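Local coordinates for probable aspartate aminotransferase 2 (Methanococcus jannaschii, PDB 2Z61) that catalyses the pyridoxal phosphate-dependent transamination between 4-(hydroxymethyl)-2-furancarboxaldehyde phosphate and alanine, which yields pyruvate and the furan precursor of methanofuran, at the interface of chains A and B. Residues are numbered along the deposited sequence; one frame, centred on the assembly and turned at random. Chains: chain A/B, Probable aspartate aminotransferase 2.

Contact 1: the interface of chains A and B. Residues chain A 51-52, 55, 229; chain B 51-52, 55, 258.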
# COMPACT_ATOMS: atom_id res chain seq x y z
N GLY A 51 3.36 14.96 -14.03
CA GLY A 51 3.78 14.70 -12.67
C GLY A 51 4.63 15.86 -12.18
O GLY A 51 4.52 16.29 -11.03
N ILE A 52 5.48 16.38 -13.06
CA ILE A 52 6.34 17.51 -12.72
C ILE A 52 5.47 18.74 -12.42
O ILE A 52 5.67 19.43 -11.42
CB ILE A 52 7.32 17.81 -13.87
CG1 ILE A 52 8.43 16.75 -13.87
CG2 ILE A 52 7.88 19.23 -13.73
CD1 ILE A 52 9.28 16.73 -15.13
N LEU A 55 3.64 18.61 -8.99
CA LEU A 55 4.52 18.94 -7.87
C LEU A 55 4.69 20.46 -7.72
O LEU A 55 4.68 20.98 -6.61
CB LEU A 55 5.89 18.29 -8.07
CG LEU A 55 5.97 16.80 -7.71
CD1 LEU A 55 7.33 16.24 -8.10
CD2 LEU A 55 5.74 16.64 -6.22
N TRP A 229 5.41 4.24 -9.81
CA TRP A 229 4.42 5.24 -9.42
C TRP A 229 3.34 4.67 -8.50
O TRP A 229 2.55 5.42 -7.91
CB TRP A 229 3.77 5.87 -10.66
CG TRP A 229 4.71 6.58 -11.60
CD1 TRP A 229 5.73 6.01 -12.33
CD2 TRP A 229 4.65 7.95 -12.02
NE1 TRP A 229 6.29 6.94 -13.17
CE2 TRP A 229 5.65 8.14 -13.01
CE3 TRP A 229 3.85 9.05 -11.65
CZ2 TRP A 229 5.86 9.38 -13.64
CZ3 TRP A 229 4.06 10.28 -12.28
CH2 TRP A 229 5.06 10.43 -13.27
N GLY B 51 12.04 15.79 -6.13
CA GLY B 51 11.05 14.93 -6.75
C GLY B 51 10.96 15.28 -8.23
O GLY B 51 10.85 14.40 -9.08
N ILE B 52 11.02 16.57 -8.54
CA ILE B 52 10.96 17.03 -9.92
C ILE B 52 12.18 16.52 -10.68
O ILE B 52 12.06 15.99 -11.79
CB ILE B 52 10.90 18.57 -9.97
CG1 ILE B 52 9.49 19.03 -9.58
CG2 ILE B 52 11.29 19.06 -11.37
CD1 ILE B 52 9.37 20.51 -9.28
N LEU B 55 12.04 12.72 -11.54
CA LEU B 55 11.19 12.45 -12.70
C LEU B 55 11.92 12.71 -14.02
O LEU B 55 11.80 11.94 -14.97
CB LEU B 55 9.92 13.29 -12.62
CG LEU B 55 8.84 12.77 -11.67
CD1 LEU B 55 7.70 13.78 -11.58
CD2 LEU B 55 8.32 11.44 -12.18
N ILE B 258 9.59 7.93 -6.75
CA ILE B 258 9.85 9.36 -6.69
C ILE B 258 9.95 9.87 -5.25
O ILE B 258 10.79 10.71 -4.95
CB ILE B 258 8.74 10.15 -7.42
CG1 ILE B 258 8.80 9.83 -8.92
CG2 ILE B 258 8.92 11.64 -7.22
CD1 ILE B 258 7.57 10.28 -9.67
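B:Leu55 reaches across the dimer boundary with both of its methyl groups, each meeting a different part of chain A. CD2 of B:Leu55 sits over the rim of the A:Trp229 benzo ring, 3.5 Å from CZ2, the leucine side chain crossing the indole side chain at about a right angle. CD1 of B:Leu55 instead rests on the backbone of the facing helix, 3.7 Å from the amide N of A:Ile52, a close approach that the lack of a side chain on A:Gly51 probably eases. With CG anti to its own carbonyl carbon (chi1 -79°), the leucine fork opens towards both targets. A:Ile52 and B:Leu55 run past each other in opposite directions, CG1 of A:Ile52 standing 3.8 Å from CD1 of B:Leu55, and A:Leu55 repeats this against B:Ile52. Where the two-fold axis passes, the isoleucines meet each other: CG2 of A:Ile52 and CG2 of B:Ile52 are 4.2 Å apart. B:Ile258 adds its CD1 over the same face of the A:Trp229 ring that B:Leu55 covers, also towards the rim. By interlocking helix 45-56 with its own copy, this symmetric apolar core helps to hold the homodimer together.

Contact 2: the interface of chains A and B. Residues chain A 5, 112, 132-134; chain B 5, 112, 132-134.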
# COMPACT_ATOMS: atom_id res chain seq x y z
N ARG A 5 0.67 -17.00 10.41
CA ARG A 5 0.51 -16.57 9.02
C ARG A 5 1.83 -16.40 8.30
O ARG A 5 2.02 -16.92 7.20
CB ARG A 5 -0.26 -15.25 8.94
CG ARG A 5 -1.71 -15.33 9.35
CD ARG A 5 -2.46 -14.10 8.89
NE ARG A 5 -3.88 -14.19 9.22
CZ ARG A 5 -4.38 -13.95 10.43
NH1 ARG A 5 -3.59 -13.58 11.42
NH2 ARG A 5 -5.69 -14.09 10.64
N ASP A 112 -12.46 -17.87 6.27
CA ASP A 112 -11.57 -18.98 6.57
C ASP A 112 -12.19 -20.27 6.07
O ASP A 112 -13.40 -20.47 6.20
CB ASP A 112 -11.31 -19.07 8.08
CG ASP A 112 -10.49 -17.92 8.60
OD1 ASP A 112 -11.01 -16.78 8.66
OD2 ASP A 112 -9.31 -18.15 8.94
N PHE A 132 -2.79 -16.47 3.55
CA PHE A 132 -2.80 -15.39 4.54
C PHE A 132 -4.20 -15.13 5.08
O PHE A 132 -4.37 -14.85 6.27
CB PHE A 132 -2.24 -14.10 3.93
CG PHE A 132 -2.14 -12.96 4.91
CD1 PHE A 132 -0.97 -12.75 5.64
CD2 PHE A 132 -3.21 -12.08 5.09
CE1 PHE A 132 -0.86 -11.68 6.54
CE2 PHE A 132 -3.11 -11.01 5.99
CZ PHE A 132 -1.93 -10.81 6.72
N LEU A 133 -5.20 -15.21 4.21
CA LEU A 133 -6.59 -14.97 4.61
C LEU A 133 -7.31 -16.22 5.12
O LEU A 133 -8.53 -16.23 5.26
CB LEU A 133 -7.37 -14.36 3.44
CG LEU A 133 -6.91 -12.97 2.99
CD1 LEU A 133 -7.61 -12.58 1.69
CD2 LEU A 133 -7.22 -11.95 4.08
N GLY A 134 -6.54 -17.28 5.38
CA GLY A 134 -7.14 -18.50 5.89
C GLY A 134 -7.88 -19.39 4.90
O GLY A 134 -8.57 -20.33 5.30
N ARG B 5 -14.67 -10.96 7.91
CA ARG B 5 -13.76 -9.89 8.32
C ARG B 5 -14.31 -8.50 8.02
O ARG B 5 -14.32 -7.64 8.89
CB ARG B 5 -12.40 -10.03 7.63
CG ARG B 5 -11.59 -11.23 8.05
CD ARG B 5 -10.15 -11.09 7.62
NE ARG B 5 -9.34 -12.21 8.08
CZ ARG B 5 -9.31 -13.40 7.50
NH1 ARG B 5 -10.04 -13.63 6.41
NH2 ARG B 5 -8.56 -14.37 8.01
N ASP B 112 -4.35 -15.72 15.74
CA ASP B 112 -5.76 -15.63 16.11
C ASP B 112 -5.91 -15.86 17.61
O ASP B 112 -5.22 -16.72 18.17
CB ASP B 112 -6.59 -16.67 15.35
CG ASP B 112 -6.68 -16.37 13.87
OD1 ASP B 112 -5.67 -16.51 13.16
OD2 ASP B 112 -7.78 -15.97 13.42
N PHE B 132 -9.25 -7.57 12.20
CA PHE B 132 -8.98 -8.14 10.88
C PHE B 132 -8.05 -9.35 10.95
O PHE B 132 -8.24 -10.32 10.22
CB PHE B 132 -8.37 -7.09 9.96
CG PHE B 132 -8.14 -7.57 8.54
CD1 PHE B 132 -9.12 -7.40 7.57
CD2 PHE B 132 -6.94 -8.18 8.19
CE1 PHE B 132 -8.92 -7.83 6.25
CE2 PHE B 132 -6.72 -8.62 6.87
CZ PHE B 132 -7.71 -8.44 5.90
N LEU B 133 -7.06 -9.28 11.84
CA LEU B 133 -6.10 -10.37 12.00
C LEU B 133 -6.54 -11.43 13.01
O LEU B 133 -5.74 -12.28 13.42
CB LEU B 133 -4.73 -9.81 12.40
CG LEU B 133 -4.05 -8.92 11.35
CD1 LEU B 133 -2.82 -8.25 11.96
CD2 LEU B 133 -3.65 -9.76 10.15
N GLY B 134 -7.81 -11.39 13.40
CA GLY B 134 -8.33 -12.37 14.34
C GLY B 134 -7.94 -12.21 15.80
O GLY B 134 -8.17 -13.11 16.61
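A:Arg5 spans the subunit boundary by pointing its guanidinium at the end of helix 125-132 in chain B, and B:Arg5 does the same in return, a reciprocal exchange that forms a polar part of the homodimer interface. NH1 of A:Arg5 donates a hydrogen bond of 3.2 Å to the backbone O of B:Leu133, with 142° at the hydrogen and the donor tilted from the carbonyl plane. NH2 of A:Arg5 makes a second, weak bond to the same oxygen, so the carbonyl sits in the fork of the two terminal nitrogens. NH2 of A:Arg5 also forms a salt bridge with OD1 of B:Asp112, at 3.5 Å; the two flat groups are turned 34° from each other. The CD2 methyl of B:Leu133 adds apolar contact, 4.0 Å above one face of the A:Arg5 guanidinium, towards its rim, and equally far from CZ of A:Phe132. A second shell within chain A probably helps to hold the arginine in place. Its chain, extended from CG to NE, passes with CD over one face of the A:Phe132 ring, a ring swung there with CG anti to the backbone N (chi1 -176°). The carboxylates of A:Asp112 and B:Asp112 come within 5.2 Å at their OD2 atoms, a like-charge approach that the two arginines probably ease. NE of A:Arg5 donates to the backbone O of A:Phe132 at 3.1 Å, in the guanidinium plane and almost in line with the carbonyl bond.

Contact 3: the interface of chains A and B. Residues chain A 1-2; chain B 185, 239.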
# COMPACT_ATOMS: atom_id res chain seq x y z
N MET A 1 7.95 -17.13 17.99
CA MET A 1 7.69 -15.67 18.17
C MET A 1 6.89 -15.07 17.01
O MET A 1 5.94 -14.32 17.22
CB MET A 1 9.02 -14.93 18.35
CG MET A 1 10.19 -15.50 17.54
SD MET A 1 11.75 -14.62 17.85
CE MET A 1 12.11 -15.12 19.55
N LEU A 2 7.27 -15.42 15.78
CA LEU A 2 6.57 -14.92 14.60
C LEU A 2 5.17 -15.52 14.54
O LEU A 2 4.93 -16.62 15.05
CB LEU A 2 7.33 -15.28 13.32
CG LEU A 2 8.64 -14.54 13.03
CD1 LEU A 2 9.22 -15.07 11.73
CD2 LEU A 2 8.39 -13.05 12.93
N TYR B 185 5.65 -7.79 23.15
CA TYR B 185 5.98 -6.91 22.03
C TYR B 185 5.46 -5.48 22.18
O TYR B 185 4.32 -5.27 22.58
CB TYR B 185 5.44 -7.47 20.70
CG TYR B 185 6.22 -8.65 20.18
CD1 TYR B 185 5.70 -9.93 20.23
CD2 TYR B 185 7.51 -8.47 19.67
CE1 TYR B 185 6.44 -11.02 19.78
CE2 TYR B 185 8.25 -9.56 19.22
CZ TYR B 185 7.71 -10.83 19.28
OH TYR B 185 8.44 -11.91 18.86
N GLU B 239 14.82 -10.71 12.53
CA GLU B 239 13.72 -11.64 12.33
C GLU B 239 12.41 -10.97 11.94
O GLU B 239 11.70 -11.44 11.06
CB GLU B 239 13.50 -12.50 13.57
CG GLU B 239 14.64 -13.46 13.85
CD GLU B 239 14.38 -14.35 15.05
OE1 GLU B 239 13.32 -15.02 15.07
OE2 GLU B 239 15.22 -14.38 15.97
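A:Met1, the first residue of its chain, lies between B:Tyr185 and B:Glu239 of the partner subunit. Close packing, not hydrogen bonding, joins its thioether to the glutamate carboxylate: SD of A:Met1 is 3.2 Å from OE1 of B:Glu239 and 3.8 Å from its CD, and the two side chains cross at about a right angle. The glutamate chain, extended beyond CG (chi2 -177°), carries its carboxylate out to the thioether. A:Met1 has its CG wedged between the backbone N and the carbonyl carbon (chi1 35°), then runs straight to the sulfur and bends at chi3. Putting an alanine at B:Glu239 would probably leave the sulfur of A:Met1 without its carboxylate neighbour and the methionine end freer to turn. Looser van der Waals contacts flank this pair: OH of B:Tyr185 lies 3.8 Å from the backbone O of A:Met1, and CD2 of A:Leu2 lies 4.1 Å from the backbone O of B:Glu239. In the fold, the site is the N-terminal arm of chain A, ahead of helix 4-8, laid on chain B at the start of helix 238-251 and the first residue of strand 185-189, where it probably adds to the homodimer's hold.

Contacts 2 and 3 are neighbours, their C-alpha centres about 17 Å apart, whereas contact 1 lies about 37 Å from each. The N-terminal stretch ties the near pair together: A:Met1 and A:Leu2 serve contact 3, and A:Arg5, in helix 4-8, serves contact 2, so a short run of chain A meets chain B at two places. Apolar packing of helix 45-56 in contact 1, charged and polar bonds in contact 2 and van der Waals packing in contact 3 probably help to secure the homodimer. Contact 2 and the helix 45-56 pair contain their own symmetry mates; contact 3 recurs with the chains exchanged.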